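Long-range contacts in myosin-17 (Arabidopsis thaliana, PDB 7KFL), which is a plant class XI myosin whose crystallised globular tail forms the cargo-binding domain, which probably couples the actin-based motor to its cargo: residues P30-I36 with S79-L84; R300-A305 with L326-L330. Numbering follows the deposited sequence.

Interaction 1: P30-I36 with S79-L84; sequences PVAACVI and SNSATL
Residues 30-36 run from the last residue of a two-stranded hairpin into the first turns of helix 31-43: Pro30 is extended (phi/psi -68/131) and the residues after it are helical. Residues 79-84 are a regular part of helix 71-89. The two short helical axes approach to 8.2 Å and run roughly parallel, N-to-C directions 38° apart (signed -38°), with Ala33 and Leu84 closest in register (CA to CA 4.9 Å). At Ser79, carbonyl O lies 3.3 Å from Pro30 CG, so the proline ring rests on the helix backbone; Ser79 OG (chi1 t) hydrogen-bonds to the carbonyl of Asn232. Asn80 follows in the m rotamer (chi2 -76°) and brings OD1 to 2.9 Å from Ala33 N, accepting a hydrogen bond at 148° from a first-turn amide with no helical carbonyl one turn behind it. The same OD1 is 3.1 Å from Pro30 CB, and Asn80 ND2 hydrogen-bonds to the carbonyl of Tyr76. Water 1 accepts from Ala32 N (3.0 Å) and, weakly, from Asn80 ND2 (3.4 Å). One turn on, Thr83 (m) returns its OG1 to Ser79 O at 2.9 Å, satisfying the hydroxyl, while Thr83 OG1 sits 3.2 Å from Pro30 CG. Leu84 (chi1 t, chi2 p) closes the contact: its CB meets Ala33 CB at 4.0 Å, where the small alanine permits close backbones, and its CD2 meets Ile36 CG2 at 3.6 Å. This is buried helix-helix packing with a polar start and an apolar end: Asn80 serves an amide that lacks a helical acceptor, and Leu84, Ala33 and Ile36 pack by apolar contact beyond it.

Interaction 2: R300-A305 with L326-L330; sequences RHIRQA and LCPVL
A helix-to-turn contact within the DIL region, this interaction sets the start of helix 300-309 against the short connection between helices 319-326 and 332-341. Residues 300-305 are helical throughout. Leu326 ends the other helix, Cys327 leaves helical geometry (phi/psi -130/57), and Pro328 (-65/-18) and Val329 (-91/-25) form the middle of a type I beta turn, closed by Leu330 N to Cys327 O at 3.2 Å; proline's fixed phi suits the second position of such a turn. Leu330 then becomes extended (psi 139°). Gln304 and Cys327 are opposite in register, CA atoms 5.1 Å apart, as are His301 and Val329 at 6.3 Å. Gln304 (chi1 m, chi2 t, chi3 29°) is long enough to carry OE1 into the turn, where it accepts a hydrogen bond from Val329 N (3.0 Å, 161°). Val329 (chi1 t) is branched and compact: its CG1 makes a CH-pi contact over the face of the His301 ring (m), 3.4 Å from the centroid and 15° off the normal, and its CG2 lies 3.6 Å from Arg300 NH1. Leu330 (chi1 -92°, chi2 p) fills the inner side, its CD1 3.6 Å from His301 O and 4.0 Å from Gln304 CB, its CD2 4.2 Å from Ala305 CB. Helix 300-309 packs through Ala305 on helix 236-260, whose Phe255 meets His301 edge-to-face, while Leu330 also packs on Leu335 and Ile338 of helix 332-341.

From the N terminus, the chain passes through helix 4-20 and a small hairpin, and interaction 1 then closes a loop of 42 residues, which includes helix 53-65, by joining helix 31-43 to helix 71-89. Much later, interaction 2 closes a shorter loop of 20 residues that contains most of helix 319-326. The two are in series, neither nested nor crossed, and lie on opposite sides of the chain's centre, with centres 42 Å apart and nearest atoms about 27 Å apart. Helix 236-260 relates them: just before it, Asn232, and weakly Asn233, hydrogen-bond to Ser79 in interaction 1, while Phe255 and Leu258, near its far end, support 300-305.

Interaction 1: P30-I36 with S79-L84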
loop_
_atom_site.group_PDB
_atom_site.type_symbol
_atom_site.label_atom_id
_atom_site.label_comp_id
_atom_site.label_asym_id
_atom_site.label_seq_id
_atom_site.Cartn_x
_atom_site.Cartn_y
_atom_site.Cartn_z
ATOM N N PRO A 30 5.197 8.008 18.870
ATOM C CA PRO A 30 3.797 8.374 19.097
ATOM C C PRO A 30 3.500 8.405 20.605
ATOM O O PRO A 30 3.849 7.461 21.295
ATOM C CB PRO A 30 3.004 7.271 18.375
ATOM C CG PRO A 30 4.023 6.616 17.466
ATOM C CD PRO A 30 5.312 6.679 18.254
ATOM N N VAL A 31 2.882 9.488 21.079
ATOM C CA VAL A 31 2.701 9.759 22.536
ATOM C C VAL A 31 1.553 8.899 23.081
ATOM O O VAL A 31 1.754 8.280 24.144
ATOM C CB VAL A 31 2.484 11.259 22.814
ATOM C CG1 VAL A 31 2.017 11.507 24.239
ATOM C CG2 VAL A 31 3.742 12.059 22.518
ATOM N N ALA A 32 0.405 8.860 22.393
ATOM C CA ALA A 32 -0.832 8.185 22.863
ATOM C C ALA A 32 -0.551 6.702 23.143
ATOM O O ALA A 32 -1.013 6.204 24.187
ATOM C CB ALA A 32 -1.953 8.364 21.867
ATOM N N ALA A 33 0.188 6.029 22.258
ATOM C CA ALA A 33 0.601 4.614 22.406
ATOM C C ALA A 33 1.410 4.438 23.698
ATOM O O ALA A 33 1.176 3.445 24.407
ATOM C CB ALA A 33 1.391 4.175 21.198
ATOM N N CYS A 34 2.324 5.370 23.989
ATOM C CA CYS A 34 3.202 5.356 25.190
ATOM C C CYS A 34 2.372 5.634 26.450
ATOM O O CYS A 34 2.588 4.942 27.462
ATOM C CB CYS A 34 4.332 6.372 25.066
ATOM S SG CYS A 34 5.548 5.943 23.793
ATOM N N VAL A 35 1.458 6.606 26.385
ATOM C CA VAL A 35 0.531 6.972 27.498
ATOM C C VAL A 35 -0.372 5.772 27.805
ATOM O O VAL A 35 -0.501 5.428 28.997
ATOM C CB VAL A 35 -0.289 8.232 27.156
ATOM C CG1 VAL A 35 -1.466 8.433 28.101
ATOM C CG2 VAL A 35 0.589 9.473 27.130
ATOM N N ILE A 36 -0.974 5.170 26.773
ATOM C CA ILE A 36 -1.867 3.977 26.895
ATOM C C ILE A 36 -1.092 2.861 27.603
ATOM O O ILE A 36 -1.570 2.393 28.652
ATOM C CB ILE A 36 -2.406 3.527 25.518
ATOM C CG1 ILE A 36 -3.488 4.478 24.998
ATOM C CG2 ILE A 36 -2.914 2.093 25.570
ATOM C CD1 ILE A 36 -3.753 4.357 23.515
ATOM N N SER A 79 0.458 5.084 13.074
ATOM C CA SER A 79 1.750 5.284 13.781
ATOM C C SER A 79 1.627 4.847 15.246
ATOM O O SER A 79 2.565 4.195 15.746
ATOM C CB SER A 79 2.211 6.710 13.674
ATOM O OG SER A 79 3.565 6.831 14.088
ATOM N N ASN A 80 0.505 5.173 15.897
ATOM C CA ASN A 80 0.242 4.860 17.329
ATOM C C ASN A 80 -0.019 3.360 17.505
ATOM O O ASN A 80 0.583 2.763 18.421
ATOM C CB ASN A 80 -0.916 5.688 17.891
ATOM C CG ASN A 80 -0.445 7.005 18.467
ATOM O OD1 ASN A 80 0.114 7.036 19.561
ATOM N ND2 ASN A 80 -0.643 8.090 17.735
ATOM N N SER A 81 -0.891 2.775 16.679
ATOM C CA SER A 81 -1.264 1.339 16.734
ATOM C C SER A 81 -0.014 0.474 16.550
ATOM O O SER A 81 0.161 -0.482 17.327
ATOM C CB SER A 81 -2.315 1.005 15.712
ATOM O OG SER A 81 -3.460 1.822 15.889
ATOM N N ALA A 82 0.819 0.809 15.562
ATOM C CA ALA A 82 2.072 0.090 15.234
ATOM C C ALA A 82 2.989 0.070 16.464
ATOM O O ALA A 82 3.491 -1.019 16.801
ATOM C CB ALA A 82 2.743 0.731 14.041
ATOM N N THR A 83 3.175 1.220 17.122
ATOM C CA THR A 83 4.066 1.379 18.305
ATOM C C THR A 83 3.465 0.635 19.505
ATOM O O THR A 83 4.239 -0.036 20.218
ATOM C CB THR A 83 4.337 2.856 18.620
ATOM O OG1 THR A 83 4.825 3.474 17.430
ATOM C CG2 THR A 83 5.342 3.049 19.737
ATOM N N LEU A 84 2.148 0.738 19.723
ATOM C CA LEU A 84 1.463 0.057 20.854
ATOM C C LEU A 84 1.581 -1.463 20.683
ATOM O O LEU A 84 1.917 -2.136 21.675
ATOM C CB LEU A 84 -0.005 0.488 20.939
ATOM C CG LEU A 84 -0.780 -0.076 22.132
ATOM C CD1 LEU A 84 0.050 -0.044 23.412
ATOM C CD2 LEU A 84 -2.087 0.680 22.336
HETATM O O HOH W 1 0.328 10.538 19.857
#

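Interaction 2: R300-A305 with L326-L330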
loop_
_atom_site.group_PDB
_atom_site.type_symbol
_atom_site.label_atom_id
_atom_site.label_comp_id
_atom_site.label_asym_id
_atom_site.label_seq_id
_atom_site.Cartn_x
_atom_site.Cartn_y
_atom_site.Cartn_z
ATOM N N ARG A 300 6.958 -3.533 -13.565
ATOM C CA ARG A 300 7.799 -4.334 -14.499
ATOM C C ARG A 300 6.973 -4.788 -15.713
ATOM O O ARG A 300 7.556 -4.852 -16.810
ATOM C CB ARG A 300 8.457 -5.517 -13.777
ATOM C CG ARG A 300 7.489 -6.503 -13.138
ATOM C CD ARG A 300 8.196 -7.456 -12.188
ATOM N NE ARG A 300 7.255 -8.236 -11.386
ATOM C CZ ARG A 300 7.204 -9.568 -11.316
ATOM N NH1 ARG A 300 8.057 -10.323 -11.992
ATOM N NH2 ARG A 300 6.296 -10.147 -10.547
ATOM N N HIS A 301 5.677 -5.083 -15.537
ATOM C CA HIS A 301 4.744 -5.477 -16.632
ATOM C C HIS A 301 4.561 -4.309 -17.607
ATOM O O HIS A 301 4.904 -4.470 -18.794
ATOM C CB HIS A 301 3.373 -5.915 -16.097
ATOM C CG HIS A 301 3.363 -7.221 -15.373
ATOM N ND1 HIS A 301 3.017 -8.404 -15.998
ATOM C CD2 HIS A 301 3.614 -7.530 -14.083
ATOM C CE1 HIS A 301 3.073 -9.390 -15.127
ATOM N NE2 HIS A 301 3.439 -8.880 -13.944
ATOM N N ILE A 302 4.013 -3.189 -17.127
ATOM C CA ILE A 302 3.675 -2.002 -17.971
ATOM C C ILE A 302 4.960 -1.461 -18.611
ATOM O O ILE A 302 4.910 -1.114 -19.802
ATOM C CB ILE A 302 2.902 -0.920 -17.181
ATOM C CG1 ILE A 302 2.477 0.249 -18.077
ATOM C CG2 ILE A 302 3.686 -0.423 -15.975
ATOM C CD1 ILE A 302 1.612 -0.144 -19.254
ATOM N N ARG A 303 6.066 -1.416 -17.860
ATOM C CA ARG A 303 7.390 -0.936 -18.346
ATOM C C ARG A 303 7.805 -1.742 -19.585
ATOM O O ARG A 303 8.135 -1.114 -20.614
ATOM C CB ARG A 303 8.444 -1.049 -17.239
ATOM C CG ARG A 303 8.336 0.030 -16.171
ATOM C CD ARG A 303 9.063 -0.337 -14.892
ATOM N NE ARG A 303 10.474 -0.616 -15.118
ATOM C CZ ARG A 303 11.292 -1.184 -14.235
ATOM N NH1 ARG A 303 10.851 -1.547 -13.040
ATOM N NH2 ARG A 303 12.557 -1.389 -14.555
ATOM N N GLN A 304 7.769 -3.073 -19.483
ATOM C CA GLN A 304 8.192 -4.020 -20.552
ATOM C C GLN A 304 7.220 -3.932 -21.735
ATOM O O GLN A 304 7.703 -3.884 -22.884
ATOM C CB GLN A 304 8.283 -5.442 -19.994
ATOM C CG GLN A 304 9.519 -5.664 -19.131
ATOM C CD GLN A 304 9.530 -7.005 -18.438
ATOM O OE1 GLN A 304 8.968 -7.985 -18.921
ATOM N NE2 GLN A 304 10.191 -7.063 -17.292
ATOM N N ALA A 305 5.910 -3.908 -21.462
ATOM C CA ALA A 305 4.826 -3.770 -22.465
ATOM C C ALA A 305 5.007 -2.469 -23.257
ATOM O O ALA A 305 4.887 -2.507 -24.493
ATOM C CB ALA A 305 3.482 -3.809 -21.784
ATOM N N LEU A 326 13.286 -8.443 -24.056
ATOM C CA LEU A 326 12.392 -7.251 -24.008
ATOM C C LEU A 326 11.314 -7.408 -22.927
ATOM O O LEU A 326 11.191 -6.484 -22.100
ATOM C CB LEU A 326 11.757 -7.034 -25.386
ATOM C CG LEU A 326 12.579 -6.198 -26.367
ATOM C CD1 LEU A 326 12.014 -6.304 -27.775
ATOM C CD2 LEU A 326 12.642 -4.741 -25.931
ATOM N N CYS A 327 10.551 -8.507 -22.942
ATOM C CA CYS A 327 9.337 -8.703 -22.100
ATOM C C CYS A 327 9.380 -10.039 -21.359
ATOM O O CYS A 327 8.451 -10.836 -21.467
ATOM C CB CYS A 327 8.078 -8.622 -22.957
ATOM S SG CYS A 327 7.987 -7.122 -23.967
ATOM N N PRO A 328 10.430 -10.313 -20.545
ATOM C CA PRO A 328 10.558 -11.598 -19.853
ATOM C C PRO A 328 9.476 -11.904 -18.802
ATOM O O PRO A 328 9.345 -13.058 -18.444
ATOM C CB PRO A 328 11.935 -11.505 -19.172
ATOM C CG PRO A 328 12.181 -10.021 -19.023
ATOM C CD PRO A 328 11.555 -9.410 -20.257
ATOM N N VAL A 329 8.738 -10.890 -18.338
ATOM C CA VAL A 329 7.680 -11.024 -17.291
ATOM C C VAL A 329 6.321 -11.285 -17.958
ATOM O O VAL A 329 5.453 -11.885 -17.292
ATOM C CB VAL A 329 7.645 -9.785 -16.373
ATOM C CG1 VAL A 329 6.346 -9.675 -15.586
ATOM C CG2 VAL A 329 8.838 -9.764 -15.430
ATOM N N LEU A 330 6.137 -10.858 -19.211
ATOM C CA LEU A 330 4.854 -11.009 -19.954
ATOM C C LEU A 330 4.675 -12.466 -20.390
ATOM O O LEU A 330 5.666 -13.083 -20.823
ATOM C CB LEU A 330 4.831 -10.074 -21.168
ATOM C CG LEU A 330 4.217 -8.696 -20.927
ATOM C CD1 LEU A 330 5.086 -7.867 -19.994
ATOM C CD2 LEU A 330 3.998 -7.965 -22.242
#